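Local coordinates for protein N-acyl-D-glutamate deacylase (Bordetella bronchiseptica, PDB 3GIP) that hydrolyses N-acyl-D-glutamate to release D-glutamate, as a zinc-dependent deacylase of the amidohydrolase superfamily, at residues Asp156-Pro161 against Gly193-Ala198; Ala175-Gly180 against Arg211-Thr216; Ala262-Ile267 against Phe355-Cys360; Thr298-Arg303 against Cys327-Ala332; Gly366-Ala371 against Pro375-Ser380. All blocks are in the same frame, centred on the assembly; numbering follows the deposited sequence.

Contact 1. Residues Asp156-Pro161 against Gly193-Ala198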
# COMPACT_ATOMS: atom_id res chain seq x y z
N ASP A 156 20.06 17.48 13.24
CA ASP A 156 20.00 18.19 11.97
C ASP A 156 19.80 17.14 10.89
O ASP A 156 20.76 16.64 10.30
CB ASP A 156 21.28 18.97 11.70
CG ASP A 156 21.27 19.66 10.35
OD1 ASP A 156 20.21 19.65 9.70
OD2 ASP A 156 22.31 20.21 9.94
N PRO A 157 18.53 16.79 10.61
CA PRO A 157 18.18 15.79 9.60
C PRO A 157 18.54 16.12 8.16
O PRO A 157 18.24 15.35 7.24
CB PRO A 157 16.67 15.61 9.81
CG PRO A 157 16.24 16.98 10.23
CD PRO A 157 17.32 17.37 11.22
N GLN A 158 19.18 17.27 7.95
CA GLN A 158 19.58 17.66 6.60
C GLN A 158 21.07 17.42 6.36
O GLN A 158 21.58 17.66 5.27
CB GLN A 158 19.26 19.14 6.36
CG GLN A 158 17.77 19.47 6.46
CD GLN A 158 16.92 18.62 5.54
OE1 GLN A 158 17.15 18.57 4.33
NE2 GLN A 158 15.91 17.96 6.10
N ALA A 159 21.77 16.94 7.39
CA ALA A 159 23.20 16.69 7.27
C ALA A 159 23.51 15.21 7.05
O ALA A 159 22.62 14.37 6.97
CB ALA A 159 23.91 17.18 8.53
N ALA A 160 24.80 14.92 6.93
CA ALA A 160 25.26 13.54 6.76
C ALA A 160 25.30 13.01 8.18
O ALA A 160 25.71 13.71 9.11
CB ALA A 160 26.64 13.52 6.13
N PRO A 161 24.88 11.75 8.39
CA PRO A 161 24.90 11.19 9.74
C PRO A 161 26.29 10.90 10.28
O PRO A 161 27.19 10.51 9.53
CB PRO A 161 24.07 9.92 9.58
CG PRO A 161 24.45 9.47 8.20
CD PRO A 161 24.41 10.76 7.40
N GLY A 193 14.94 12.01 3.61
CA GLY A 193 15.52 10.80 3.05
C GLY A 193 16.44 11.01 1.86
O GLY A 193 17.43 10.30 1.70
N ALA A 194 16.12 12.00 1.03
CA ALA A 194 16.90 12.30 -0.16
C ALA A 194 18.37 12.62 0.14
O ALA A 194 19.24 12.46 -0.72
CB ALA A 194 16.26 13.46 -0.92
N VAL A 195 18.63 13.07 1.36
CA VAL A 195 19.99 13.43 1.77
C VAL A 195 20.88 12.20 1.96
O VAL A 195 22.10 12.28 1.85
CB VAL A 195 19.96 14.23 3.10
CG1 VAL A 195 21.38 14.57 3.54
CG2 VAL A 195 19.14 15.49 2.93
N ALA A 196 20.25 11.06 2.24
CA ALA A 196 20.98 9.81 2.47
C ALA A 196 21.81 9.33 1.29
O ALA A 196 21.42 9.48 0.13
CB ALA A 196 20.00 8.72 2.89
N GLN A 197 22.97 8.76 1.60
CA GLN A 197 23.87 8.21 0.60
C GLN A 197 23.88 6.69 0.74
O GLN A 197 23.29 6.15 1.67
CB GLN A 197 25.28 8.77 0.77
CG GLN A 197 25.38 10.26 0.50
CD GLN A 197 26.81 10.77 0.46
OE1 GLN A 197 27.06 11.94 0.19
NE2 GLN A 197 27.76 9.88 0.73
N ALA A 198 24.55 6.02 -0.19
CA ALA A 198 24.61 4.56 -0.19
C ALA A 198 24.93 3.91 1.15
O ALA A 198 24.22 3.01 1.59
CB ALA A 198 25.59 4.09 -1.25
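Val195 packs against the backbone carbonyls of Gln158 and Ala159, and it supplies more than half of the 137 Å² buried here. Its CB points at the loop 156-161 and stands 4.4 Å from Gln158 O. The two methyls then divide. CG1 lies anti to the backbone N (chi1 179°), which carries it out to the two carbonyl oxygens: it sits 3.5 Å from Gln158 O and 3.7 Å from Ala159 O, a nonpolar carbon resting on polar main-chain atoms. CG2 takes the place beside the backbone N and approaches Gln158 O less closely, at 4.0 Å. Both segments are loops among the outer helices and strands of the amidohydrolase TIM barrel. Residues 156-161 link helix 146-153 to helix 163-179, while Val195 closes a short 3-10 turn between strand 183-187 and helix 198-210. The Gln158 carbonyl lies in a type I turn, closed by Ala159 N to Asp156 O at 3.1 Å, and that of Ala159 follows just after it. An Asx turn lies over the turn: Gln158 N donates to Asp156 OD1 at 3.1 Å, reaching the oxygen from above the carboxylate plane. Ala159 O has a stronger partner than the methyl, since Arg150 NH1 bonds to it, and Arg150 also touches the Val195 side chain. Beyond Val195, Arg220 binds the carbonyls of Ala194 and Ala196 with its two terminal nitrogens.

Contact 2. Residues Ala175-Gly180 against Arg211-Thr216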
# COMPACT_ATOMS: atom_id res chain seq x y z
N ALA A 175 15.19 -2.44 16.80
CA ALA A 175 14.15 -2.51 17.82
C ALA A 175 12.78 -2.65 17.17
O ALA A 175 11.93 -3.40 17.65
CB ALA A 175 14.19 -1.26 18.69
N ALA A 176 12.56 -1.93 16.07
CA ALA A 176 11.29 -1.99 15.37
C ALA A 176 11.05 -3.39 14.81
O ALA A 176 9.97 -3.95 14.94
CB ALA A 176 11.26 -0.96 14.23
N LEU A 177 12.09 -3.96 14.20
CA LEU A 177 11.98 -5.30 13.65
C LEU A 177 11.76 -6.33 14.75
O LEU A 177 10.99 -7.28 14.59
CB LEU A 177 13.25 -5.65 12.86
CG LEU A 177 13.57 -4.75 11.66
CD1 LEU A 177 14.77 -5.31 10.92
CD2 LEU A 177 12.37 -4.67 10.73
N GLU A 178 12.43 -6.15 15.89
CA GLU A 178 12.26 -7.08 16.99
C GLU A 178 10.83 -6.97 17.52
O GLU A 178 10.27 -7.95 18.03
CB GLU A 178 13.28 -6.78 18.10
CG GLU A 178 14.73 -6.87 17.63
CD GLU A 178 15.74 -6.58 18.72
OE1 GLU A 178 15.48 -5.70 19.56
OE2 GLU A 178 16.81 -7.23 18.72
N ALA A 179 10.24 -5.79 17.38
CA ALA A 179 8.87 -5.55 17.84
C ALA A 179 7.83 -6.13 16.88
O ALA A 179 6.66 -6.28 17.24
CB ALA A 179 8.63 -4.06 18.03
N GLY A 180 8.26 -6.46 15.66
CA GLY A 180 7.32 -7.03 14.71
C GLY A 180 7.19 -6.33 13.37
O GLY A 180 6.42 -6.79 12.52
N ARG A 211 17.65 -10.18 9.42
CA ARG A 211 16.43 -10.70 10.02
C ARG A 211 15.38 -11.08 8.98
O ARG A 211 14.21 -11.29 9.31
CB ARG A 211 15.88 -9.65 11.00
CG ARG A 211 16.89 -9.34 12.09
CD ARG A 211 16.52 -8.13 12.93
NE ARG A 211 17.50 -7.95 13.99
CZ ARG A 211 18.79 -7.65 13.79
NH1 ARG A 211 19.26 -7.49 12.56
NH2 ARG A 211 19.61 -7.53 14.83
N ARG A 212 15.82 -11.19 7.73
CA ARG A 212 14.94 -11.54 6.63
C ARG A 212 13.75 -10.60 6.55
O ARG A 212 12.61 -11.03 6.39
CB ARG A 212 14.46 -12.99 6.78
CG ARG A 212 15.59 -14.01 6.80
CD ARG A 212 15.06 -15.43 6.92
NE ARG A 212 16.14 -16.40 7.01
CZ ARG A 212 17.01 -16.47 8.02
NH1 ARG A 212 16.92 -15.62 9.04
NH2 ARG A 212 17.96 -17.39 8.02
N ARG A 213 14.03 -9.30 6.66
CA ARG A 213 12.99 -8.29 6.59
C ARG A 213 13.18 -7.48 5.30
O ARG A 213 14.20 -7.61 4.63
CB ARG A 213 13.03 -7.38 7.82
CG ARG A 213 12.80 -8.13 9.14
CD ARG A 213 11.45 -8.86 9.16
NE ARG A 213 11.38 -9.82 10.26
CZ ARG A 213 11.17 -9.50 11.54
NH1 ARG A 213 11.02 -8.23 11.90
NH2 ARG A 213 11.15 -10.45 12.46
N LEU A 214 12.20 -6.65 4.98
CA LEU A 214 12.23 -5.89 3.73
C LEU A 214 12.71 -4.45 3.72
O LEU A 214 12.77 -3.76 4.74
CB LEU A 214 10.83 -5.87 3.12
CG LEU A 214 10.16 -7.13 2.60
CD1 LEU A 214 8.66 -6.91 2.54
CD2 LEU A 214 10.70 -7.48 1.23
N HIS A 215 13.05 -4.01 2.51
CA HIS A 215 13.39 -2.62 2.24
C HIS A 215 12.41 -2.30 1.12
O HIS A 215 12.55 -2.85 0.02
CB HIS A 215 14.79 -2.41 1.67
CG HIS A 215 14.99 -1.02 1.14
ND1 HIS A 215 15.90 -0.72 0.15
CD2 HIS A 215 14.39 0.15 1.46
CE1 HIS A 215 15.85 0.57 -0.12
NE2 HIS A 215 14.93 1.13 0.66
N THR A 216 11.40 -1.48 1.39
CA THR A 216 10.46 -1.09 0.35
C THR A 216 10.88 0.33 0.02
O THR A 216 11.32 1.08 0.91
CB THR A 216 9.00 -1.13 0.84
OG1 THR A 216 8.79 -0.13 1.84
CG2 THR A 216 8.66 -2.50 1.40
O HOH W 1 10.98 -10.24 15.26
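The guanidinium of Arg213 presents its edge to Leu177 O: NH1 donates to that oxygen at 2.9 Å, nearly straight at 164°, with the oxygen only 8° out of the guanidinium plane. Water 1 lies at the same group's edge, also in plane, accepting from Arg213 NH2 at 2.8 Å and donating in turn to Leu177 O. The carbonyl therefore takes a direct and a water-mediated bond from one arginine. It holds a third donor as well, because Gly180 N reaches it at 3.0 Å from the face of the carbonyl plane opposite to Arg213 NH1. The arginine gets there by bending at chi2 (-59°), and the bend lays its aliphatic part along Leu177, the two side chains running past each other in opposite directions. Leu177 CD2 lies 3.8 Å from Arg213 CG. Arg211 adds its CD, 3.9 Å from Leu177 CD1; its own guanidinium turns elsewhere, to the carbonyl of Val207. A further weak bond runs from Arg213 NH1 to Ala181 O. Gly180, with positive phi, ends helix 163-179 in a Schellman motif, and Arg212 is the corresponding residue at the end of the next helix, 198-210. This is the outer-helix layer of a TIM barrel: the C-terminus of one surface helix is tied to the turn that leads from the following helix into barrel strand 214-218.

Contact 3. Residues Ala262-Ile267 against Phe355-Cys360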
# COMPACT_ATOMS: atom_id res chain seq x y z
N ALA A 262 13.33 -0.93 -19.44
CA ALA A 262 14.69 -0.96 -18.91
C ALA A 262 14.72 -1.25 -17.41
O ALA A 262 15.55 -2.04 -16.94
CB ALA A 262 15.39 0.36 -19.20
N THR A 263 13.83 -0.61 -16.65
CA THR A 263 13.82 -0.83 -15.20
C THR A 263 13.41 -2.25 -14.84
O THR A 263 13.98 -2.85 -13.92
CB THR A 263 12.88 0.16 -14.47
OG1 THR A 263 11.55 0.01 -14.98
CG2 THR A 263 13.35 1.59 -14.66
N LEU A 264 12.42 -2.78 -15.55
CA LEU A 264 11.97 -4.15 -15.29
C LEU A 264 13.05 -5.14 -15.70
O LEU A 264 13.18 -6.21 -15.10
CB LEU A 264 10.67 -4.42 -16.04
CG LEU A 264 9.48 -3.60 -15.54
CD1 LEU A 264 8.27 -3.86 -16.44
CD2 LEU A 264 9.16 -3.96 -14.09
N ALA A 265 13.83 -4.79 -16.72
CA ALA A 265 14.90 -5.67 -17.18
C ALA A 265 15.97 -5.72 -16.09
O ALA A 265 16.57 -6.77 -15.84
CB ALA A 265 15.50 -5.14 -18.49
N ASN A 266 16.20 -4.58 -15.45
CA ASN A 266 17.19 -4.48 -14.38
C ASN A 266 16.70 -5.29 -13.19
O ASN A 266 17.46 -6.03 -12.56
CB ASN A 266 17.38 -3.01 -13.99
CG ASN A 266 18.68 -2.77 -13.25
OD1 ASN A 266 19.45 -3.69 -13.00
ND2 ASN A 266 18.92 -1.51 -12.90
N ILE A 267 15.41 -5.16 -12.89
CA ILE A 267 14.80 -5.90 -11.80
C ILE A 267 14.94 -7.39 -12.07
O ILE A 267 15.27 -8.17 -11.17
CB ILE A 267 13.31 -5.51 -11.67
CG1 ILE A 267 13.22 -4.10 -11.06
CG2 ILE A 267 12.56 -6.53 -10.83
CD1 ILE A 267 11.81 -3.53 -11.02
N PHE A 355 2.14 -3.85 -14.41
CA PHE A 355 1.32 -4.75 -13.60
C PHE A 355 1.49 -6.19 -14.06
O PHE A 355 1.42 -7.12 -13.26
CB PHE A 355 -0.16 -4.36 -13.68
CG PHE A 355 -1.07 -5.31 -12.96
CD1 PHE A 355 -0.87 -5.58 -11.60
CD2 PHE A 355 -2.08 -5.98 -13.63
CE1 PHE A 355 -1.67 -6.50 -10.93
CE2 PHE A 355 -2.89 -6.90 -12.96
CZ PHE A 355 -2.69 -7.16 -11.61
N GLN A 356 1.70 -6.39 -15.36
CA GLN A 356 1.87 -7.74 -15.88
C GLN A 356 3.15 -8.42 -15.42
O GLN A 356 3.28 -9.64 -15.52
CB GLN A 356 1.80 -7.72 -17.41
CG GLN A 356 0.41 -7.47 -17.94
CD GLN A 356 0.35 -7.48 -19.45
OE1 GLN A 356 1.05 -6.71 -20.11
NE2 GLN A 356 -0.49 -8.35 -20.01
N HIS A 357 4.11 -7.64 -14.93
CA HIS A 357 5.36 -8.24 -14.47
C HIS A 357 5.02 -9.29 -13.40
O HIS A 357 4.21 -9.03 -12.52
CB HIS A 357 6.30 -7.18 -13.90
CG HIS A 357 7.65 -7.72 -13.53
ND1 HIS A 357 7.86 -8.47 -12.40
CD2 HIS A 357 8.83 -7.68 -14.19
CE1 HIS A 357 9.12 -8.87 -12.37
NE2 HIS A 357 9.73 -8.41 -13.45
N PRO A 358 5.65 -10.47 -13.48
CA PRO A 358 5.41 -11.57 -12.53
C PRO A 358 5.50 -11.24 -11.04
O PRO A 358 4.87 -11.90 -10.22
CB PRO A 358 6.44 -12.61 -12.95
CG PRO A 358 6.58 -12.39 -14.42
CD PRO A 358 6.63 -10.87 -14.50
N CYS A 359 6.28 -10.23 -10.68
CA CYS A 359 6.43 -9.88 -9.27
C CYS A 359 5.68 -8.62 -8.87
O CYS A 359 5.96 -8.04 -7.82
CB CYS A 359 7.90 -9.73 -8.92
SG CYS A 359 8.87 -11.23 -9.20
N CYS A 360 4.72 -8.21 -9.69
CA CYS A 360 3.97 -6.99 -9.37
C CYS A 360 2.71 -7.24 -8.56
O CYS A 360 1.81 -7.97 -8.98
CB CYS A 360 3.61 -6.23 -10.66
SG CYS A 360 3.09 -4.53 -10.33
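Leu264 and His357 lie alongside each other, their side chains running in opposite directions. The leucine sends CD2 to the imidazole carbon CD2, 3.7 Å away, and approaches the ring obliquely. A helical turn further on, Ile267 adds a looser touch, its CG2 4.3 Å from His357 NE2. His357 CG is anti to the backbone N (chi1 -175°), which swings the ring across to the helix bearing both aliphatic residues. What keeps the ring from turning is local. Cys359 N donates to ND1 at 2.9 Å and 168°, tilted 20° out of the ring plane, while Pro358 CD lies over one face, towards the rim, 3.4 Å above the plane. At the other nitrogen, NE2 is hydrogen-bonded to Asp268 OD1. With ND1 accepting, NE2 probably bears the proton, and the aspartate would favour that form. His357 begins a type I turn that closes with Cys360 N to His357 O, and the ring also rests on Leu279. Here the outer helix 260-272 of the TIM barrel is packed against the turn that leads from helix 348-356 into barrel strand 360-362, the strand paired in parallel with 277-281.

Contact 4. Residues Thr298-Arg303 against Cys327-Ala332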
# COMPACT_ATOMS: atom_id res chain seq x y z
N THR A 298 6.37 21.97 -15.36
CA THR A 298 6.79 20.76 -16.05
C THR A 298 5.64 19.78 -16.27
O THR A 298 5.72 18.92 -17.15
CB THR A 298 7.93 20.03 -15.29
OG1 THR A 298 7.47 19.65 -13.99
CG2 THR A 298 9.14 20.94 -15.15
N ILE A 299 4.59 19.91 -15.48
CA ILE A 299 3.43 19.04 -15.61
C ILE A 299 2.16 19.88 -15.65
O ILE A 299 1.94 20.72 -14.78
CB ILE A 299 3.32 18.04 -14.42
CG1 ILE A 299 4.57 17.16 -14.37
CG2 ILE A 299 2.06 17.19 -14.56
CD1 ILE A 299 4.58 16.17 -13.20
N ASP A 300 1.33 19.66 -16.68
CA ASP A 300 0.08 20.39 -16.80
C ASP A 300 -1.02 19.69 -16.01
O ASP A 300 -0.89 18.53 -15.62
CB ASP A 300 -0.35 20.51 -18.27
CG ASP A 300 0.47 21.53 -19.04
OD1 ASP A 300 1.05 22.44 -18.42
OD2 ASP A 300 0.52 21.42 -20.29
N ASP A 301 -2.11 20.41 -15.79
CA ASP A 301 -3.27 19.90 -15.06
C ASP A 301 -3.01 19.43 -13.63
O ASP A 301 -3.68 18.52 -13.14
CB ASP A 301 -3.96 18.79 -15.86
CG ASP A 301 -4.80 19.34 -17.01
OD1 ASP A 301 -4.85 20.57 -17.16
OD2 ASP A 301 -5.42 18.55 -17.76
N ILE A 302 -2.05 20.05 -12.96
CA ILE A 302 -1.80 19.71 -11.57
C ILE A 302 -3.11 20.08 -10.87
O ILE A 302 -3.57 21.22 -10.97
CB ILE A 302 -0.62 20.52 -11.00
CG1 ILE A 302 0.69 20.01 -11.61
CG2 ILE A 302 -0.57 20.40 -9.47
CD1 ILE A 302 1.91 20.88 -11.29
N ARG A 303 -3.72 19.12 -10.19
CA ARG A 303 -5.00 19.35 -9.53
C ARG A 303 -4.86 19.20 -8.02
O ARG A 303 -4.39 18.18 -7.54
CB ARG A 303 -6.06 18.38 -10.08
CG ARG A 303 -7.47 18.69 -9.60
CD ARG A 303 -8.48 17.65 -10.07
NE ARG A 303 -8.91 17.86 -11.45
CZ ARG A 303 -9.80 17.07 -12.07
NH1 ARG A 303 -10.33 16.05 -11.41
NH2 ARG A 303 -10.17 17.32 -13.32
N CYS A 327 -0.93 35.61 -10.80
CA CYS A 327 0.47 35.30 -10.56
C CYS A 327 0.84 34.05 -11.35
O CYS A 327 -0.04 33.42 -11.95
CB CYS A 327 0.72 35.05 -9.06
SG CYS A 327 -0.14 33.61 -8.38
N ASP A 328 2.12 33.69 -11.38
CA ASP A 328 2.52 32.49 -12.12
C ASP A 328 2.21 31.25 -11.30
O ASP A 328 1.91 31.34 -10.11
CB ASP A 328 4.01 32.54 -12.50
CG ASP A 328 4.93 32.72 -11.31
OD1 ASP A 328 4.82 31.93 -10.34
OD2 ASP A 328 5.77 33.63 -11.34
N LYS A 329 2.25 30.08 -11.93
CA LYS A 329 1.93 28.84 -11.24
C LYS A 329 2.85 28.47 -10.09
O LYS A 329 2.39 27.92 -9.09
CB LYS A 329 1.87 27.69 -12.25
CG LYS A 329 0.64 27.74 -13.14
CD LYS A 329 0.57 26.54 -14.08
CE LYS A 329 1.63 26.62 -15.17
NZ LYS A 329 1.62 25.40 -16.02
N THR A 330 4.14 28.75 -10.22
CA THR A 330 5.08 28.42 -9.16
C THR A 330 4.74 29.24 -7.91
O THR A 330 4.77 28.72 -6.79
CB THR A 330 6.53 28.71 -9.58
OG1 THR A 330 6.82 27.99 -10.79
CG2 THR A 330 7.49 28.25 -8.49
N THR A 331 4.42 30.51 -8.12
CA THR A 331 4.06 31.40 -7.02
C THR A 331 2.77 30.91 -6.37
O THR A 331 2.65 30.88 -5.15
CB THR A 331 3.87 32.84 -7.52
OG1 THR A 331 5.13 33.34 -7.99
CG2 THR A 331 3.35 33.74 -6.40
N ALA A 332 1.79 30.54 -7.20
CA ALA A 332 0.52 30.05 -6.67
C ALA A 332 0.75 28.78 -5.85
O ALA A 332 0.17 28.62 -4.78
CB ALA A 332 -0.45 29.76 -7.82
O HOH W 2 3.16 22.86 -16.70
O HOH W 3 1.75 25.03 -19.03
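A long, water-bridged ion pair between Asp300 and Lys329 joins a loop to the start of a helix at the protein surface, burying just 49 Å². The loop precedes strand 303-307, and the helix is 329-336. Asp300 OD1 and Lys329 NZ stand 3.9 Å apart, too far for a direct hydrogen bond. Water spans the gap: water 3 donates to Asp300 OD1 at 2.8 Å and accepts from Lys329 NZ at 3.0 Å. Water 2 lies at the same distances from the two atoms, although the number of acceptors around it makes its donation to the aspartate less certain. Lys329 CG sits beside the backbone N and the chain bends at chi3 (-71°), so that the two side chains cross at a slant. The direct partner of NZ lies earlier in the same loop, Ala296 O, and the Glu297 carboxylate makes a further long, weak pair. The aliphatic part of Lys329 meanwhile lies over Leu318, Ala319 and Ala322 of helix 318-325. Both segments belong to the insertion that the chain makes between barrel strands 277-281 and 360-362, a small region holding helices 318-325 and 329-336 and the antiparallel sheet of 287-290, 339-343 and 303-307. Lys329 is the first residue of its helix, and Asp328 before it is the N-cap: OD1 accepts from Thr331 N at 2.7 Å, almost head-on, and from Thr331 OG1 at 2.8 Å, this time from above the carboxylate plane. The capping carboxylate would suit the positive end of the helix dipole.

Contact 5. Residues Gly366-Ala371 against Pro375-Ser380. With FMT (formic acid), chain D.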
# COMPACT_ATOMS: atom_id res chain seq x y z
N GLY A 366 -3.55 4.89 -1.11
CA GLY A 366 -4.61 5.82 -0.79
C GLY A 366 -4.15 6.83 0.25
O GLY A 366 -3.36 6.49 1.14
N LEU A 367 -4.61 8.07 0.12
CA LEU A 367 -4.27 9.12 1.07
C LEU A 367 -5.60 9.53 1.71
O LEU A 367 -6.25 10.48 1.28
CB LEU A 367 -3.61 10.30 0.34
CG LEU A 367 -2.28 9.94 -0.33
CD1 LEU A 367 -1.77 11.10 -1.15
CD2 LEU A 367 -1.26 9.55 0.73
N PRO A 368 -6.01 8.79 2.76
CA PRO A 368 -7.25 8.96 3.53
C PRO A 368 -7.63 10.32 4.11
O PRO A 368 -8.81 10.57 4.35
CB PRO A 368 -7.13 7.87 4.60
CG PRO A 368 -5.67 7.76 4.81
CD PRO A 368 -5.15 7.79 3.40
N ASN A 369 -6.66 11.19 4.35
CA ASN A 369 -6.99 12.49 4.92
C ASN A 369 -7.18 13.62 3.91
O ASN A 369 -7.60 14.72 4.28
CB ASN A 369 -5.95 12.90 5.97
CG ASN A 369 -4.54 12.88 5.44
OD1 ASN A 369 -4.22 13.56 4.46
ND2 ASN A 369 -3.68 12.09 6.08
N ASP A 370 -6.88 13.36 2.64
CA ASP A 370 -7.03 14.37 1.59
C ASP A 370 -8.49 14.80 1.46
O ASP A 370 -9.40 13.97 1.53
CB ASP A 370 -6.56 13.82 0.25
CG ASP A 370 -5.05 13.71 0.15
OD1 ASP A 370 -4.36 13.85 1.18
OD2 ASP A 370 -4.55 13.48 -0.98
N ALA A 371 -8.72 16.09 1.25
CA ALA A 371 -10.08 16.61 1.09
C ALA A 371 -10.71 16.06 -0.19
O ALA A 371 -11.88 15.68 -0.20
CB ALA A 371 -10.06 18.13 1.06
N PRO A 375 -8.80 8.86 -6.50
CA PRO A 375 -9.73 7.72 -6.39
C PRO A 375 -9.13 6.36 -6.05
O PRO A 375 -9.86 5.45 -5.65
CB PRO A 375 -10.45 7.73 -7.74
CG PRO A 375 -9.43 8.33 -8.66
CD PRO A 375 -8.88 9.46 -7.84
N ARG A 376 -7.82 6.22 -6.20
CA ARG A 376 -7.15 4.96 -5.89
C ARG A 376 -7.43 4.57 -4.44
O ARG A 376 -7.36 3.39 -4.07
CB ARG A 376 -5.64 5.10 -6.12
CG ARG A 376 -4.95 6.06 -5.18
CD ARG A 376 -3.57 6.42 -5.68
NE ARG A 376 -2.84 7.21 -4.70
CZ ARG A 376 -1.70 7.86 -4.95
NH1 ARG A 376 -1.16 7.82 -6.16
NH2 ARG A 376 -1.10 8.53 -3.98
N LEU A 377 -7.75 5.56 -3.62
CA LEU A 377 -8.06 5.33 -2.21
C LEU A 377 -9.22 4.36 -2.05
O LEU A 377 -9.20 3.50 -1.16
CB LEU A 377 -8.43 6.67 -1.55
CG LEU A 377 -8.92 6.64 -0.10
CD1 LEU A 377 -7.79 6.23 0.83
CD2 LEU A 377 -9.43 8.03 0.27
N TRP A 378 -10.22 4.49 -2.91
CA TRP A 378 -11.42 3.65 -2.85
C TRP A 378 -11.59 2.62 -3.96
O TRP A 378 -12.40 1.71 -3.83
CB TRP A 378 -12.68 4.52 -2.84
CG TRP A 378 -12.98 5.19 -1.54
CD1 TRP A 378 -12.39 6.31 -1.03
CD2 TRP A 378 -13.97 4.78 -0.59
NE1 TRP A 378 -12.95 6.62 0.18
CE2 TRP A 378 -13.91 5.70 0.48
CE3 TRP A 378 -14.88 3.72 -0.53
CZ2 TRP A 378 -14.75 5.59 1.60
CZ3 TRP A 378 -15.71 3.62 0.58
CH2 TRP A 378 -15.64 4.55 1.64
N GLY A 379 -10.85 2.74 -5.05
CA GLY A 379 -11.08 1.79 -6.13
C GLY A 379 -9.94 1.00 -6.74
O GLY A 379 -10.16 0.34 -7.76
N SER A 380 -8.76 1.03 -6.14
CA SER A 380 -7.63 0.31 -6.70
C SER A 380 -7.82 -1.18 -7.00
O SER A 380 -7.65 -1.62 -8.14
CB SER A 380 -6.40 0.47 -5.79
OG SER A 380 -5.92 1.80 -5.81
C FMT D . 2.55 8.33 -5.97
O1 FMT D . 1.44 8.78 -5.83
O2 FMT D . 2.75 7.32 -6.83
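Leu377 makes the apolar part of the contact, pressing its CD1 methyl against the backbone of Gly366, whose CA is 3.6 Å away. With no side chain on Gly366 the leucine can come in this close. The same methyl meets Leu367 N and Pro368 N, each at 3.7 Å, and the proline ring at CD, 4.0 Å off, with the two side chains crossing at about a right angle. Leu377 CG stands anti to its backbone N (chi1 174°), aiming the branch into the loop. Arg376 carries the polar part. Its chain is extended from CG to NE, and it passes Leu367 obliquely, NH2 lying 3.9 Å from CD1. The edge of the guanidinium then grips formate O1 in plane, by NH1 at 2.8 Å and 150° and more weakly by NH2 at 3.2 Å. The formate, probably from the crystallisation liquor, is also bound by Tyr282, Lys250 and Ser288, and Arg376 itself makes a cation-pi interaction with Tyr282 and gives NH2 to Ser288 O. Its side chain lies about 7 Å from the zinc ion held by Cys95, His218 and His248, consistent with a pocket for an anionic part of the substrate. Within the helix, Ser380 OG donates to Arg376 O. The loop after barrel strand 360-362 thus folds back on the start of helix 376-391, with Trp81 of helix 80-83 touching both Pro368 and Leu377.

How the contacts relate
From the N terminus, contact 1 opens in the loop before helix 163-179 and contact 2 on that helix's last turn. Contact 1 then closes ahead of helix 198-210 and contact 2 just after it, so the two cross and their segments alternate along the chain. Contact 3 opens next, on helix 260-272, and does not close until the entry to strand 360-362. Contact 4 forms and closes within that long excursion, far out in the inserted region, where it joins a loop to a helix. Contact 5 follows at once as a short closure beside the zinc site. Contacts 2 and 3 tie outer helices to the turns that lead into barrel strands, and contact 1 joins two loops beside outer helices.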